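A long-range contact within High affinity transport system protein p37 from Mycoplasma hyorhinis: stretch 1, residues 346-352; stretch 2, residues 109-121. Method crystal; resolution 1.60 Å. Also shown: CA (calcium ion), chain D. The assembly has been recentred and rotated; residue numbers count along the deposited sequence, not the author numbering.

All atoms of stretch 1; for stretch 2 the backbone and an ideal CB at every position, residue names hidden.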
# COMPACT_ATOMS: atom_id res chain seq x y z
N GLY A 346 9.59 3.76 6.85
CA GLY A 346 10.99 4.02 6.52
C GLY A 346 11.89 3.41 7.60
O GLY A 346 11.69 3.59 8.79
N VAL A 347 12.86 2.67 7.09
CA VAL A 347 13.74 1.87 7.91
C VAL A 347 15.19 2.11 7.56
O VAL A 347 15.56 2.23 6.39
CB VAL A 347 13.31 0.39 7.74
CG1 VAL A 347 13.40 -0.08 6.30
CG2 VAL A 347 14.16 -0.46 8.66
N PHE A 348 16.02 2.22 8.59
CA PHE A 348 17.44 2.44 8.48
C PHE A 348 18.28 1.19 8.72
O PHE A 348 17.85 0.35 9.51
CB PHE A 348 17.96 3.44 9.54
CG PHE A 348 17.60 4.88 9.24
CD1 PHE A 348 18.37 5.60 8.34
CD2 PHE A 348 16.51 5.46 9.87
CE1 PHE A 348 18.04 6.92 8.08
CE2 PHE A 348 16.16 6.76 9.58
CZ PHE A 348 16.92 7.46 8.68
N ARG A 349 19.42 1.09 8.06
CA ARG A 349 20.45 0.17 8.54
C ARG A 349 20.82 0.61 9.96
O ARG A 349 20.74 1.77 10.36
CB ARG A 349 21.63 0.05 7.61
CG ARG A 349 22.44 1.33 7.46
CD ARG A 349 23.69 1.18 6.62
NE ARG A 349 24.47 2.42 6.62
CZ ARG A 349 25.40 2.81 7.46
NH1 ARG A 349 25.76 2.04 8.47
NH2 ARG A 349 25.99 3.99 7.29
N LYS A 350 21.20 -0.37 10.78
CA LYS A 350 21.27 -0.20 12.22
C LYS A 350 22.32 0.82 12.66
O LYS A 350 22.10 1.51 13.65
CB LYS A 350 21.56 -1.55 12.89
CG LYS A 350 21.01 -1.68 14.30
CD LYS A 350 21.50 -3.01 14.88
CE LYS A 350 20.60 -3.53 15.97
NZ LYS A 350 20.48 -5.02 15.88
N SER A 351 23.43 0.87 11.93
CA SER A 351 24.54 1.70 12.39
C SER A 351 24.51 3.14 11.93
O SER A 351 25.45 3.89 12.21
CB SER A 351 25.89 1.04 12.00
OG SER A 351 26.02 -0.20 12.69
N VAL A 352 23.46 3.62 11.26
CA VAL A 352 23.40 5.06 11.01
C VAL A 352 23.21 5.80 12.32
O VAL A 352 22.36 5.43 13.15
CB VAL A 352 22.23 5.43 10.07
CG1 VAL A 352 22.07 6.94 10.05
CG2 VAL A 352 22.45 4.84 8.70
N UNK A 109 15.66 -5.04 -0.54
CA UNK A 109 15.83 -3.87 0.32
C UNK A 109 16.13 -4.28 1.73
O UNK A 109 17.07 -3.81 2.39
CB UNK A 109 14.58 -2.98 0.29
N UNK A 110 15.28 -5.19 2.24
CA UNK A 110 15.42 -5.55 3.65
C UNK A 110 16.68 -6.39 3.86
O UNK A 110 17.34 -6.16 4.86
CB UNK A 110 14.18 -6.31 4.14
N UNK A 111 16.97 -7.29 2.93
CA UNK A 111 18.22 -8.05 3.11
C UNK A 111 19.43 -7.13 3.05
O UNK A 111 20.38 -7.28 3.81
CB UNK A 111 18.34 -9.14 2.05
N UNK A 112 19.42 -6.18 2.12
CA UNK A 112 20.61 -5.34 1.97
C UNK A 112 20.72 -4.39 3.15
O UNK A 112 21.82 -4.14 3.62
CB UNK A 112 20.57 -4.56 0.66
N UNK A 113 19.61 -3.87 3.65
CA UNK A 113 19.72 -3.04 4.84
C UNK A 113 20.24 -3.83 6.03
O UNK A 113 20.93 -3.29 6.91
CB UNK A 113 18.36 -2.42 5.18
N UNK A 114 19.90 -5.11 6.07
CA UNK A 114 20.34 -5.92 7.20
C UNK A 114 21.84 -6.21 7.19
O UNK A 114 22.33 -6.61 8.24
CB UNK A 114 19.57 -7.24 7.21
N UNK A 115 22.50 -6.00 6.05
CA UNK A 115 23.95 -6.21 6.07
C UNK A 115 24.66 -5.04 6.76
O UNK A 115 25.78 -5.21 7.22
CB UNK A 115 24.48 -6.39 4.65
N UNK A 116 24.01 -3.89 6.83
CA UNK A 116 24.49 -2.68 7.48
C UNK A 116 25.73 -2.17 6.75
O UNK A 116 26.75 -1.83 7.36
CB UNK A 116 24.80 -2.94 8.96
N UNK A 117 25.63 -2.09 5.44
CA UNK A 117 26.66 -1.61 4.53
C UNK A 117 26.37 -0.16 4.20
O UNK A 117 25.23 0.12 3.78
CB UNK A 117 26.72 -2.46 3.26
N UNK A 118 27.28 0.77 4.39
CA UNK A 118 26.99 2.18 4.11
C UNK A 118 26.63 2.52 2.68
O UNK A 118 26.23 3.66 2.40
CB UNK A 118 28.20 3.02 4.51
N UNK A 119 26.70 1.61 1.71
CA UNK A 119 26.25 1.89 0.36
C UNK A 119 24.72 1.97 0.27
O UNK A 119 24.23 2.51 -0.73
CB UNK A 119 26.78 0.82 -0.59
N UNK A 120 24.01 1.48 1.28
CA UNK A 120 22.55 1.55 1.31
C UNK A 120 22.11 1.79 2.75
O UNK A 120 22.24 0.94 3.62
CB UNK A 120 21.92 0.27 0.75
N UNK A 121 21.60 2.99 3.00
CA UNK A 121 21.33 3.44 4.36
C UNK A 121 19.87 3.43 4.78
O UNK A 121 19.58 3.36 5.98
CB UNK A 121 21.87 4.86 4.53
CA CA D . 25.92 5.78 3.21

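Stretch 1 runs as a strand through Val347 and Phe348 and then turns from Arg349 to Val352; the helix of stretch 2 lies 36° from the strand direction, with axes 7.4 Å apart at closest approach.

At 109 and 110 the ideal CB finds nothing of stretch 1 within 5.5 Å, so the backbone decides little; a long apolar chain at 110 could still reach the methyls of Val347. Both are leucines, and Leu110 CD2 lies 4.3 Å from Val347 CG1. Positions 111 and 112 are out of reach and admit almost any helix former; they are Asn111 and Asn112.

Position 113 is the closest in register, the CA of 113 lying 5.0 Å from Arg349 CA. CA-to-CB points sideways, with the ideal CB 4.7 Å from Arg349 N, and Val347 offers methyls beyond; leucine, isoleucine or methionine would suit. It is Leu113, whose CD1 packs 3.5 Å from Val347 CG1. Its carbonyl O accepts from water 1 at 2.7 Å, and that water accepts from Lys350 N at 3.0 Å.

Positions 114 and 115 point away, leaving the choice open. Ser114 OG and Thr115 OG1 bond back to Leu110 O (2.9 Å) and Asn112 O (2.8 Å).

Position 116 leaves the helix with positive phi (64°), which favours glycine, asparagine or aspartate. Its ideal CB is 4.8 Å from both Lys350 N and Ser351 OG, and the Arg349 guanidinium is near, so an acceptor, preferably anionic, fits. Asp116 OD1 forms a salt bridge with Arg349 NH1 (3.0 Å, 168°) and accepts from Ser351 N (3.2 Å); Asp116 OD2 accepts from Ser351 OG at 2.6 Å.

Position 117 points away and opens a type I turn, where asparagine, aspartate or serine is common. Asn117 OD1 accepts from the backbone N of 119 at 2.9 Å.

At 118, phi of -61° allows proline, and the ideal CB lies 3.7 Å from Arg349 NH2, so a compact residue suits. Pro118 CA covers one guanidinium face, 3.6 Å from Arg349 NE, while Pro118 O binds calcium at 2.3 Å.

At 119 and 120 CA-to-CB points away and the ideal CB finds nothing of stretch 1 within 5.5 Å, so stretch 1 leaves the choice open, polar or apolar; they are Glu119 and Leu120. The latter's backbone O lies 3.3 Å from Arg349 CD.

At 121 the ideal CB is 4.1 Å from Arg349 NE, and the calcium ion is nearby: a short carboxylate answers both. Asp121 OD2 accepts from Arg349 NE (2.7 Å, 166°) and weakly from Arg349 NH2 (3.1 Å), within a salt bridge, and also binds calcium at 2.7 Å; Asp121 OD1 binds it at 2.3 Å. Its backbone O accepts from Arg349 N at 3.1 Å.

Stretch 2, residues 109-121: LLNNLSTDNPELD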
# COMPACT_ATOMS: atom_id res chain seq x y z
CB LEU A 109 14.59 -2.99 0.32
CG LEU A 109 14.72 -1.73 1.18
CD1 LEU A 109 15.56 -0.71 0.41
CD2 LEU A 109 13.37 -1.15 1.55
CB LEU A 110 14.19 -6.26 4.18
CG LEU A 110 12.88 -5.47 4.09
CD1 LEU A 110 11.76 -6.34 4.64
CD2 LEU A 110 12.98 -4.13 4.80
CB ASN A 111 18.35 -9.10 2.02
CG ASN A 111 17.40 -10.27 2.12
OD1 ASN A 111 16.73 -10.46 3.13
ND2 ASN A 111 17.36 -11.05 1.05
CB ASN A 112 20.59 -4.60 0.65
CG ASN A 112 21.05 -5.41 -0.55
OD1 ASN A 112 21.11 -6.64 -0.54
ND2 ASN A 112 21.36 -4.70 -1.63
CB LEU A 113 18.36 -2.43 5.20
CG LEU A 113 17.86 -1.30 4.31
CD1 LEU A 113 16.42 -0.94 4.68
CD2 LEU A 113 18.75 -0.07 4.40
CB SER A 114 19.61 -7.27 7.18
OG SER A 114 18.26 -7.03 7.50
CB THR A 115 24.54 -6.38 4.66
OG1 THR A 115 24.43 -5.13 3.98
CG2 THR A 115 23.74 -7.40 3.86
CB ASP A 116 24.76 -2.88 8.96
CG ASP A 116 24.61 -1.64 9.82
OD1 ASP A 116 24.44 -0.54 9.27
OD2 ASP A 116 24.64 -1.72 11.07
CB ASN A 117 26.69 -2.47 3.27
CG ASN A 117 27.79 -2.15 2.29
OD1 ASN A 117 27.99 -1.02 1.85
ND2 ASN A 117 28.55 -3.17 1.89
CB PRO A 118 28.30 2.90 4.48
CG PRO A 118 29.00 1.96 5.41
CD PRO A 118 28.64 0.58 4.95
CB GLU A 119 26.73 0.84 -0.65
CG GLU A 119 25.85 -0.37 -0.83
CD GLU A 119 26.64 -1.62 -1.16
OE1 GLU A 119 27.65 -1.50 -1.89
OE2 GLU A 119 26.23 -2.70 -0.68
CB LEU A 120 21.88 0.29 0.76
CG LEU A 120 20.35 0.27 0.90
CD1 LEU A 120 19.72 1.35 0.04
CD2 LEU A 120 19.84 -1.11 0.53
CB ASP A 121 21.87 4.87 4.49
CG ASP A 121 23.34 5.00 4.09
OD1 ASP A 121 23.65 5.59 3.04
OD2 ASP A 121 24.18 4.41 4.80
O HOH W 1 21.23 -3.16 9.60
O HOH W 2 25.91 6.50 0.70
O HOH W 3 28.38 6.15 2.75
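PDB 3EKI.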